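Long-range contacts in 4-oxalocrotonate decarboxylase NahK (Pseudomonas putida, PDB 5D2K), which catalyses the metal-assisted decarboxylation of (3E)-2-oxohex-3-enedioate to 2-oxopent-4-enoate and CO2, a step in the breakdown of naphthalene: residues Asn7-Thr11 / Glu41-Asp46; Ala19-Glu23 / Glu53-Lys58; Pro111-Ile117 / Ile242-Val248. The protein carries 1 engineered substitution. All coordinates share one frame; numbering follows the deposited sequence. Where two conformers were deposited one is given.

Contact 1. Residues Asn7-Thr11 / Glu41-Asp46; sequences NRTLT and EMTFAD
The carboxylate of Asp46 lies against the backbone of Thr9 and Leu10, with Leu10 CG packed 3.6 Å from Asp46 CG. Both its oxygens turn their syn lone pairs to the amide of Thr9, which is forked between them, Thr9 N standing 3.0 Å from Asp46 OD1 and OD2 alike. Leu10 N adds a nearly straight bond to Asp46 OD1 (3.1 Å, 171° at the hydrogen), arriving from above the carboxylate plane. The other oxygen, Asp46 OD2, also accepts from Thr9 OG1 at 2.8 Å and from the amide of Thr43 on its anti side. Five bonds thus grip one carboxylate, which would favour its ionised form.

The Thr43 hydroxyl has its own two bonds: with OG1 held between its own backbone N and carbonyl carbon (chi1 66°), it donates to Asn7 O at 2.6 Å and accepts from Asp46 N. A water joins Asn7 O to Ala45 N. Over the Arg8 guanidinium, which forms a salt bridge with Asp49, sits Ala45 CB, 4.0 Å above the plane. Thr43 and Asp46 form a capping box at the start of helix 44-60, here extended to hold the N-terminal segment as well.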
loop_
_atom_site.group_PDB
_atom_site.type_symbol
_atom_site.label_atom_id
_atom_site.label_comp_id
_atom_site.label_asym_id
_atom_site.label_seq_id
_atom_site.Cartn_x
_atom_site.Cartn_y
_atom_site.Cartn_z
ATOM N N ASN A 7 -4.072 -5.940 -25.160
ATOM C CA ASN A 7 -3.354 -5.254 -24.091
ATOM C C ASN A 7 -2.635 -6.227 -23.153
ATOM O O ASN A 7 -2.166 -5.836 -22.087
ATOM C CB ASN A 7 -4.311 -4.365 -23.293
ATOM C CG ASN A 7 -5.573 -5.094 -22.875
ATOM O OD1 ASN A 7 -5.678 -6.316 -23.021
ATOM N ND2 ASN A 7 -6.542 -4.347 -22.349
ATOM N N ARG A 8 -2.555 -7.490 -23.562
ATOM C CA ARG A 8 -1.824 -8.513 -22.818
ATOM C C ARG A 8 -0.783 -9.191 -23.697
ATOM O O ARG A 8 -1.011 -9.377 -24.896
ATOM C CB ARG A 8 -2.792 -9.550 -22.251
ATOM C CG ARG A 8 -3.599 -9.039 -21.061
ATOM C CD ARG A 8 -4.706 -10.008 -20.674
ATOM N NE ARG A 8 -5.244 -9.695 -19.347
ATOM C CZ ARG A 8 -6.219 -8.825 -19.118
ATOM N NH1 ARG A 8 -6.779 -8.163 -20.126
ATOM N NH2 ARG A 8 -6.635 -8.610 -17.874
ATOM N N THR A 9 0.357 -9.563 -23.116
ATOM C CA THR A 9 1.398 -10.256 -23.882
ATOM C C THR A 9 1.822 -11.588 -23.260
ATOM O O THR A 9 2.470 -12.407 -23.917
ATOM C CB THR A 9 2.674 -9.385 -24.062
ATOM O OG1 THR A 9 3.323 -9.181 -22.799
ATOM C CG2 THR A 9 2.336 -8.044 -24.695
ATOM N N LEU A 10 1.472 -11.808 -21.997
ATOM C CA LEU A 10 1.823 -13.061 -21.337
ATOM C C LEU A 10 0.868 -14.193 -21.702
ATOM O O LEU A 10 -0.321 -13.969 -21.954
ATOM C CB LEU A 10 1.826 -12.886 -19.814
ATOM C CG LEU A 10 2.840 -11.922 -19.200
ATOM C CD1 LEU A 10 2.619 -11.858 -17.692
ATOM C CD2 LEU A 10 4.279 -12.331 -19.523
ATOM N N THR A 11 1.394 -15.412 -21.732
ATOM C CA THR A 11 0.554 -16.598 -21.790
ATOM C C THR A 11 0.007 -16.861 -20.388
ATOM O O THR A 11 0.576 -16.369 -19.406
ATOM C CB THR A 11 1.324 -17.836 -22.267
ATOM O OG1 THR A 11 2.315 -18.190 -21.295
ATOM C CG2 THR A 11 2.010 -17.572 -23.604
ATOM N N GLU A 41 8.044 -6.767 -22.938
ATOM C CA GLU A 41 6.788 -6.302 -23.523
ATOM C C GLU A 41 5.618 -6.358 -22.547
ATOM O O GLU A 41 4.497 -6.004 -22.898
ATOM C CB GLU A 41 6.442 -7.123 -24.766
ATOM C CG GLU A 41 7.558 -7.161 -25.809
ATOM C CD GLU A 41 8.002 -5.778 -26.228
ATOM O OE1 GLU A 41 7.127 -4.958 -26.580
ATOM O OE2 GLU A 41 9.224 -5.507 -26.198
ATOM N N MET A 42 5.889 -6.805 -21.328
ATOM C CA MET A 42 4.866 -6.910 -20.294
ATOM C C MET A 42 4.092 -5.608 -20.123
ATOM O O MET A 42 4.685 -4.526 -20.067
ATOM C CB MET A 42 5.531 -7.307 -18.978
ATOM C CG MET A 42 4.613 -7.851 -17.945
ATOM S SD MET A 42 5.626 -8.694 -16.711
ATOM C CE MET A 42 4.457 -8.717 -15.361
ATOM N N THR A 43 2.767 -5.721 -20.052
ATOM C CA THR A 43 1.894 -4.558 -19.910
ATOM C C THR A 43 1.367 -4.424 -18.489
ATOM O O THR A 43 1.535 -5.327 -17.674
ATOM C CB THR A 43 0.688 -4.644 -20.836
ATOM O OG1 THR A 43 -0.148 -5.739 -20.432
ATOM C CG2 THR A 43 1.141 -4.851 -22.285
ATOM N N PHE A 44 0.692 -3.314 -18.207
ATOM C CA PHE A 44 0.058 -3.168 -16.901
ATOM C C PHE A 44 -1.021 -4.232 -16.691
ATOM O O PHE A 44 -1.182 -4.751 -15.578
ATOM C CB PHE A 44 -0.538 -1.768 -16.735
ATOM C CG PHE A 44 0.449 -0.743 -16.251
ATOM C CD1 PHE A 44 0.891 -0.753 -14.936
ATOM C CD2 PHE A 44 0.931 0.239 -17.106
ATOM C CE1 PHE A 44 1.799 0.185 -14.483
ATOM C CE2 PHE A 44 1.841 1.181 -16.659
ATOM C CZ PHE A 44 2.276 1.156 -15.343
ATOM N N ALA A 45 -1.774 -4.565 -17.738
ATOM C CA ALA A 45 -2.780 -5.610 -17.612
ATOM C C ALA A 45 -2.124 -6.961 -17.284
ATOM O O ALA A 45 -2.633 -7.700 -16.438
ATOM C CB ALA A 45 -3.629 -5.706 -18.884
ATOM N N ASP A 46 -0.997 -7.270 -17.932
ATOM C CA ASP A 46 -0.184 -8.446 -17.573
ATOM C C ASP A 46 0.195 -8.431 -16.090
ATOM O O ASP A 46 0.052 -9.425 -15.379
ATOM C CB ASP A 46 1.114 -8.506 -18.388
ATOM C CG ASP A 46 0.912 -8.900 -19.841
ATOM O OD1 ASP A 46 0.048 -9.746 -20.154
ATOM O OD2 ASP A 46 1.675 -8.362 -20.670
HETATM O O HOH W 1 -2.289 -3.169 -20.430
#

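Contact 2. Residues Ala19-Glu23 / Glu53-Lys58. With EDO (1,2-ethanediol), chain E.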
loop_
_atom_site.group_PDB
_atom_site.type_symbol
_atom_site.label_atom_id
_atom_site.label_comp_id
_atom_site.label_asym_id
_atom_site.label_seq_id
_atom_site.Cartn_x
_atom_site.Cartn_y
_atom_site.Cartn_z
ATOM N N ALA A 19 3.674 -15.496 -11.004
ATOM C CA ALA A 19 3.086 -15.243 -9.691
ATOM C C ALA A 19 3.773 -16.070 -8.607
ATOM O O ALA A 19 4.067 -15.561 -7.519
ATOM C CB ALA A 19 1.605 -15.533 -9.719
ATOM N N GLU A 20 4.039 -17.337 -8.910
ATOM C CA GLU A 20 4.774 -18.208 -7.990
ATOM C C GLU A 20 6.186 -17.676 -7.702
ATOM O O GLU A 20 6.623 -17.606 -6.546
ATOM C CB GLU A 20 4.840 -19.624 -8.571
ATOM C CG GLU A 20 5.630 -20.602 -7.718
ATOM C CD GLU A 20 5.713 -21.978 -8.354
ATOM O OE1 GLU A 20 6.030 -22.061 -9.560
ATOM O OE2 GLU A 20 5.456 -22.972 -7.649
ATOM N N HIS A 21 6.888 -17.295 -8.762
ATOM C CA HIS A 21 8.250 -16.774 -8.661
ATOM C C HIS A 21 8.320 -15.508 -7.788
ATOM O O HIS A 21 9.132 -15.399 -6.849
ATOM C CB HIS A 21 8.749 -16.525 -10.087
ATOM C CG HIS A 21 10.043 -15.785 -10.176
ATOM N ND1 HIS A 21 11.263 -16.387 -9.945
ATOM C CD2 HIS A 21 10.310 -14.500 -10.505
ATOM C CE1 HIS A 21 12.224 -15.496 -10.108
ATOM N NE2 HIS A 21 11.674 -14.345 -10.454
ATOM N N ILE A 22 7.428 -14.568 -8.066
ATOM C CA ILE A 22 7.439 -13.302 -7.355
ATOM C C ILE A 22 6.962 -13.498 -5.914
ATOM O O ILE A 22 7.538 -12.937 -4.971
ATOM C CB ILE A 22 6.567 -12.263 -8.098
ATOM C CG1 ILE A 22 7.206 -11.927 -9.445
ATOM C CG2 ILE A 22 6.366 -10.993 -7.263
ATOM C CD1 ILE A 22 6.350 -11.027 -10.325
ATOM N N GLU A 23 5.913 -14.302 -5.732
ATOM C CA GLU A 23 5.451 -14.569 -4.370
ATOM C C GLU A 23 6.526 -15.260 -3.530
ATOM O O GLU A 23 6.690 -14.958 -2.337
ATOM C CB GLU A 23 4.180 -15.412 -4.363
ATOM C CG GLU A 23 3.632 -15.474 -2.937
ATOM C CD GLU A 23 2.487 -16.444 -2.757
ATOM O OE1 GLU A 23 2.514 -17.547 -3.349
ATOM O OE2 GLU A 23 1.552 -16.116 -2.005
ATOM N N GLU A 53 -3.234 -13.042 -9.378
ATOM C CA GLU A 53 -2.945 -14.460 -9.216
ATOM C C GLU A 53 -2.212 -14.705 -7.897
ATOM O O GLU A 53 -2.458 -15.707 -7.237
ATOM C CB GLU A 53 -2.142 -15.000 -10.404
ATOM C CG GLU A 53 -1.623 -16.430 -10.250
ATOM C CD GLU A 53 -2.671 -17.503 -10.011
ATOM O OE1 GLU A 53 -3.890 -17.275 -10.220
ATOM O OE2 GLU A 53 -2.247 -18.617 -9.613
ATOM N N ILE A 54 -1.331 -13.790 -7.496
ATOM C CA ILE A 54 -0.698 -13.913 -6.183
ATOM C C ILE A 54 -1.769 -13.826 -5.098
ATOM O O ILE A 54 -1.763 -14.614 -4.144
ATOM C CB ILE A 54 0.381 -12.833 -5.967
ATOM C CG1 ILE A 54 1.539 -13.037 -6.962
ATOM C CG2 ILE A 54 0.913 -12.891 -4.551
ATOM C CD1 ILE A 54 2.631 -11.972 -6.858
ATOM N N ARG A 55 -2.698 -12.880 -5.245
ATOM C CA ARG A 55 -3.834 -12.813 -4.321
ATOM C C ARG A 55 -4.579 -14.153 -4.238
ATOM O O ARG A 55 -4.908 -14.611 -3.137
ATOM C CB ARG A 55 -4.810 -11.693 -4.725
ATOM C CG ARG A 55 -5.973 -11.542 -3.750
ATOM C CD ARG A 55 -6.957 -10.455 -4.164
ATOM N NE ARG A 55 -8.171 -10.541 -3.349
ATOM C CZ ARG A 55 -8.945 -9.500 -3.049
ATOM N NH1 ARG A 55 -8.642 -8.295 -3.502
ATOM N NH2 ARG A 55 -10.023 -9.676 -2.294
ATOM N N ARG A 56 -4.831 -14.780 -5.394
ATOM C CA ARG A 56 -5.511 -16.065 -5.426
ATOM C C ARG A 56 -4.705 -17.160 -4.702
ATOM O O ARG A 56 -5.273 -17.960 -3.956
ATOM C CB ARG A 56 -5.801 -16.498 -6.869
ATOM C CG ARG A 56 -6.763 -17.686 -6.939
ATOM C CD ARG A 56 -6.570 -18.506 -8.220
ATOM N NE ARG A 56 -5.209 -19.027 -8.309
ATOM C CZ ARG A 56 -4.760 -20.086 -7.640
ATOM N NH1 ARG A 56 -5.564 -20.760 -6.822
ATOM N NH2 ARG A 56 -3.499 -20.466 -7.778
ATOM N N ARG A 57 -3.392 -17.180 -4.907
ATOM C CA ARG A 57 -2.543 -18.143 -4.212
ATOM C C ARG A 57 -2.692 -17.995 -2.696
ATOM O O ARG A 57 -2.788 -18.984 -1.965
ATOM C CB ARG A 57 -1.077 -17.964 -4.623
ATOM C CG ARG A 57 -0.794 -18.312 -6.092
ATOM C CD ARG A 57 0.668 -18.009 -6.471
ATOM N NE ARG A 57 1.632 -18.831 -5.740
ATOM C CZ ARG A 57 1.956 -20.082 -6.072
ATOM N NH1 ARG A 57 1.406 -20.664 -7.136
ATOM N NH2 ARG A 57 2.838 -20.754 -5.341
ATOM N N LYS A 58 -2.723 -16.751 -2.226
ATOM C CA LYS A 58 -2.815 -16.521 -0.794
ATOM C C LYS A 58 -4.193 -16.912 -0.272
ATOM O O LYS A 58 -4.296 -17.536 0.784
ATOM C CB LYS A 58 -2.496 -15.054 -0.457
ATOM C CG LYS A 58 -1.038 -14.704 -0.724
ATOM C CD LYS A 58 -0.642 -13.392 -0.046
ATOM C CE LYS A 58 0.788 -12.997 -0.377
ATOM N NZ LYS A 58 1.788 -14.069 -0.007
HETATM C C1 EDO E . -11.076 -6.423 -0.784
HETATM O O1 EDO E . -11.494 -7.791 -0.717
HETATM C C2 EDO E . -11.474 -5.857 -2.138
HETATM O O2 EDO E . -10.633 -6.392 -3.166
HETATM O O HOH W 2 2.273 -23.222 -8.001
HETATM O O HOH W 3 3.900 -23.376 -5.606
HETATM O O HOH W 4 4.400 -19.492 -3.237
#
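Glu23 sends CG anti to its backbone N (chi1 -171°) and stays extended beyond it, while Arg57 bends at chi3; together these torsions bring the Glu23 carboxylate to the NE edge of the Arg57 guanidinium. The setting is a helix-helix packing: segments 19-23 and 53-58, parts of helices 12-27 and 44-60, cross at -73° with axes 9.6 Å apart, and its polar side is a salt-bridge network of Glu23, Arg57 and Lys58. Arg57 NE donates to Glu23 OE1 at 2.9 Å, within the guanidinium plane but from above the carboxylate plane, since the two flat groups are turned 76° against each other. The second oxygen, Glu23 OE2, is met on its anti side by Lys58 NZ, also at 2.9 Å. Arg61 forms a further salt bridge with Glu23 OE2, and Lys58 NZ also bonds to Glu26 and Tyr94, so the buried Glu23 and Lys58 each have several partners.

Beside this network the helices meet through Ala19, Ile22, Ile54 and the aliphatic stem of Glu53. Ala19 CB fits against Glu53 CG at 3.4 Å and also touches CG1 of Ile54, whose CD1 reaches on to Ile22 CG2. Glu53 turns its own carboxylate along its helix, where Arg56 holds it side-on through NE and NH2.

On the outer side, the aliphatic part of Glu20 lies over one face of the Arg57 guanidinium. Waters add further polar links: one bridges Arg57 NH2 and Glu20 OE2, and another accepts from the same nitrogen and donates to Glu23 OE1 at 2.7 Å.

Contact 3. Residues Pro111-Ile117 / Ile242-Val248; sequences PKIEAEI and ITAAVPV. With MG (magnesium ion), chain C; OOG (2-oxoadipic acid), chain D.
Ile113 and Val246 face each other as an antiparallel hydrogen-bonded pair, each giving its N-H to the other's carbonyl: Ile113 N to Val246 O at 2.8 Å and Val246 N to Ile113 O at 2.9 Å. Two residues away on each segment, Val248 N donates to Pro111 O. Before Val246 the segment is loop, yet Ile242 N still reaches Ala115 O at 2.9 Å, almost in line with the carbonyl (173° at the oxygen). Between these bonds a water takes the N-H of Ala115 and donates to Thr243 O; it is also hydrogen-bonded to Thr243 OG1, 2.6 Å away.

Glu114 and Glu116 project on the side of the magnesium ion. Glu114 OE1 binds it at 2.1 Å and Glu116 OE2 at 2.0 Å; Glu147, a water, and O4 and O5 of 2-oxoadipic acid complete this metal site of the fumarylacetoacetate hydrolase C-terminal family region. Glu114 OE2 forms a salt bridge with Lys77, while Glu116 OE1 accepts from the metal-bound water at 2.7 Å. Ala245 CB lies 3.7 Å from Glu114 CG, packing the pairing segment against the stem of a metal ligand.

On the opposite face, Ile113 CG2 meets Val248 CG1, and Ile113 and Ala115 pack on strands 191-196 and 253-258 of the five-stranded sheet. Strand 112-121 pairs antiparallel with strand 139-149 and, on its other side, with 246-247 and 236-238.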
loop_
_atom_site.group_PDB
_atom_site.type_symbol
_atom_site.label_atom_id
_atom_site.label_comp_id
_atom_site.label_asym_id
_atom_site.label_seq_id
_atom_site.Cartn_x
_atom_site.Cartn_y
_atom_site.Cartn_z
ATOM N N PRO A 111 13.445 -3.133 4.228
ATOM C CA PRO A 111 12.177 -2.445 4.487
ATOM C C PRO A 111 12.288 -0.948 4.742
ATOM O O PRO A 111 13.306 -0.446 5.229
ATOM C CB PRO A 111 11.660 -3.145 5.748
ATOM C CG PRO A 111 12.910 -3.561 6.464
ATOM C CD PRO A 111 13.823 -4.010 5.351
ATOM N N LYS A 112 11.210 -0.257 4.378
ATOM C CA LYS A 112 11.037 1.167 4.630
ATOM C C LYS A 112 9.655 1.388 5.221
ATOM O O LYS A 112 8.749 0.590 4.972
ATOM C CB LYS A 112 11.156 1.992 3.346
ATOM C CG LYS A 112 12.456 1.857 2.578
ATOM C CD LYS A 112 12.397 2.748 1.337
ATOM C CE LYS A 112 13.576 2.503 0.409
ATOM N NZ LYS A 112 14.865 2.841 1.064
ATOM N N ILE A 113 9.481 2.473 5.972
ATOM C CA ILE A 113 8.146 2.816 6.466
ATOM C C ILE A 113 7.612 4.087 5.820
ATOM O O ILE A 113 8.376 4.978 5.452
ATOM C CB ILE A 113 8.087 2.990 7.998
ATOM C CG1 ILE A 113 9.074 4.061 8.471
ATOM C CG2 ILE A 113 8.319 1.658 8.704
ATOM C CD1 ILE A 113 8.748 4.579 9.861
ATOM N N GLU A 114 6.287 4.133 5.702
ATOM C CA GLU A 114 5.532 5.267 5.154
ATOM C C GLU A 114 4.404 5.624 6.107
ATOM O O GLU A 114 3.735 4.739 6.642
ATOM C CB GLU A 114 4.907 4.925 3.784
ATOM C CG GLU A 114 5.831 4.330 2.749
ATOM C CD GLU A 114 5.105 3.913 1.466
ATOM O OE1 GLU A 114 4.045 3.252 1.528
ATOM O OE2 GLU A 114 5.616 4.229 0.382
ATOM N N ALA A 115 4.149 6.915 6.303
ATOM C CA ALA A 115 2.980 7.320 7.083
ATOM C C ALA A 115 1.767 7.555 6.190
ATOM O O ALA A 115 1.854 8.267 5.190
ATOM C CB ALA A 115 3.290 8.573 7.887
ATOM N N GLU A 116 0.638 6.941 6.542
ATOM C CA GLU A 116 -0.573 7.032 5.713
ATOM C C GLU A 116 -1.824 7.241 6.547
ATOM O O GLU A 116 -1.807 7.088 7.769
ATOM C CB GLU A 116 -0.748 5.763 4.852
ATOM C CG GLU A 116 0.551 5.312 4.185
ATOM C CD GLU A 116 0.393 4.399 2.988
ATOM O OE1 GLU A 116 -0.725 4.226 2.462
ATOM O OE2 GLU A 116 1.429 3.875 2.544
ATOM N N ILE A 117 -2.913 7.601 5.880
ATOM C CA ILE A 117 -4.205 7.570 6.540
ATOM C C ILE A 117 -5.091 6.577 5.783
ATOM O O ILE A 117 -5.141 6.553 4.540
ATOM C CB ILE A 117 -4.846 8.993 6.651
ATOM C CG1 ILE A 117 -6.094 8.966 7.545
ATOM C CG2 ILE A 117 -5.153 9.574 5.296
ATOM C CD1 ILE A 117 -5.811 8.622 9.026
ATOM N N ILE A 242 2.182 9.631 2.681
ATOM C CA ILE A 242 2.075 11.080 2.718
ATOM C C ILE A 242 3.466 11.680 2.504
ATOM O O ILE A 242 3.615 12.731 1.873
ATOM C CB ILE A 242 1.418 11.539 4.029
ATOM C CG1 ILE A 242 -0.077 11.184 3.990
ATOM C CG2 ILE A 242 1.571 13.045 4.225
ATOM C CD1 ILE A 242 -0.804 11.216 5.326
ATOM N N THR A 243 4.489 10.975 2.974
ATOM C CA THR A 243 5.865 11.440 2.833
ATOM C C THR A 243 6.731 10.401 2.150
ATOM O O THR A 243 6.284 9.287 1.872
ATOM C CB THR A 243 6.512 11.746 4.191
ATOM O OG1 THR A 243 6.841 10.516 4.846
ATOM C CG2 THR A 243 5.586 12.555 5.074
ATOM N N ALA A 244 7.990 10.756 1.917
ATOM C CA ALA A 244 8.963 9.788 1.456
ATOM C C ALA A 244 9.115 8.675 2.490
ATOM O O ALA A 244 8.984 8.897 3.695
ATOM C CB ALA A 244 10.302 10.459 1.187
ATOM N N ALA A 245 9.387 7.480 1.997
ATOM C CA ALA A 245 9.604 6.312 2.839
ATOM C C ALA A 245 10.995 6.347 3.492
ATOM O O ALA A 245 11.946 6.891 2.924
ATOM C CB ALA A 245 9.421 5.055 2.015
ATOM N N VAL A 246 11.096 5.777 4.690
ATOM C CA VAL A 246 12.314 5.832 5.499
ATOM C C VAL A 246 12.774 4.419 5.849
ATOM O O VAL A 246 11.987 3.618 6.338
ATOM C CB VAL A 246 12.069 6.636 6.778
ATOM C CG1 VAL A 246 13.226 6.501 7.760
ATOM C CG2 VAL A 246 11.789 8.110 6.435
ATOM N N PRO A 247 14.056 4.102 5.603
ATOM C CA PRO A 247 14.526 2.745 5.911
ATOM C C PRO A 247 14.478 2.421 7.417
ATOM O O PRO A 247 14.637 3.305 8.273
ATOM C CB PRO A 247 15.969 2.741 5.385
ATOM C CG PRO A 247 16.366 4.169 5.323
ATOM C CD PRO A 247 15.122 4.965 5.061
ATOM N N VAL A 248 14.192 1.160 7.730
ATOM C CA VAL A 248 14.199 0.691 9.114
ATOM C C VAL A 248 15.040 -0.577 9.211
ATOM O O VAL A 248 15.209 -1.306 8.224
ATOM C CB VAL A 248 12.776 0.422 9.658
ATOM C CG1 VAL A 248 12.050 1.746 9.913
ATOM C CG2 VAL A 248 11.998 -0.484 8.702
HETATM MG MG MG C . 2.067 2.859 0.930
HETATM C C2 OOG D . 5.633 1.056 -4.043
HETATM C C3 OOG D . 4.651 1.230 -2.898
HETATM C C4 OOG D . 3.994 2.594 -2.954
HETATM C C6 OOG D . 2.844 4.306 -1.359
HETATM O O4 OOG D . 2.186 4.534 -0.317
HETATM O O3 OOG D . 3.221 5.249 -2.100
HETATM C C5 OOG D . 3.194 2.880 -1.703
HETATM C C1 OOG D . 7.038 1.384 -3.577
HETATM O O1 OOG D . 7.941 0.496 -3.571
HETATM O O2 OOG D . 7.303 2.556 -3.201
HETATM O O5 OOG D . 2.813 2.007 -0.953
HETATM O O HOH W 5 5.255 8.545 4.210
HETATM O O HOH W 6 0.065 2.693 0.357
#

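From the N terminus, the chain lays down 7-11, enters helix 12-27 with segment 19-23, and turns back through 41-46 into helix 44-60, which carries 53-58. Contact 1 closes the first loop, of 29 intervening residues, and contact 2 an equally long one; the two cross, because their segments alternate. Both use helix 44-60, with centres 16 Å apart, and so bind the N-terminal segment and helix 12-27 to it at two places along its length. Contact 3 follows in series, bringing 242-248 back to strand 112-121 across 124 residues. It lies on the other side of the chain's centre, in the sheet region holding the magnesium site.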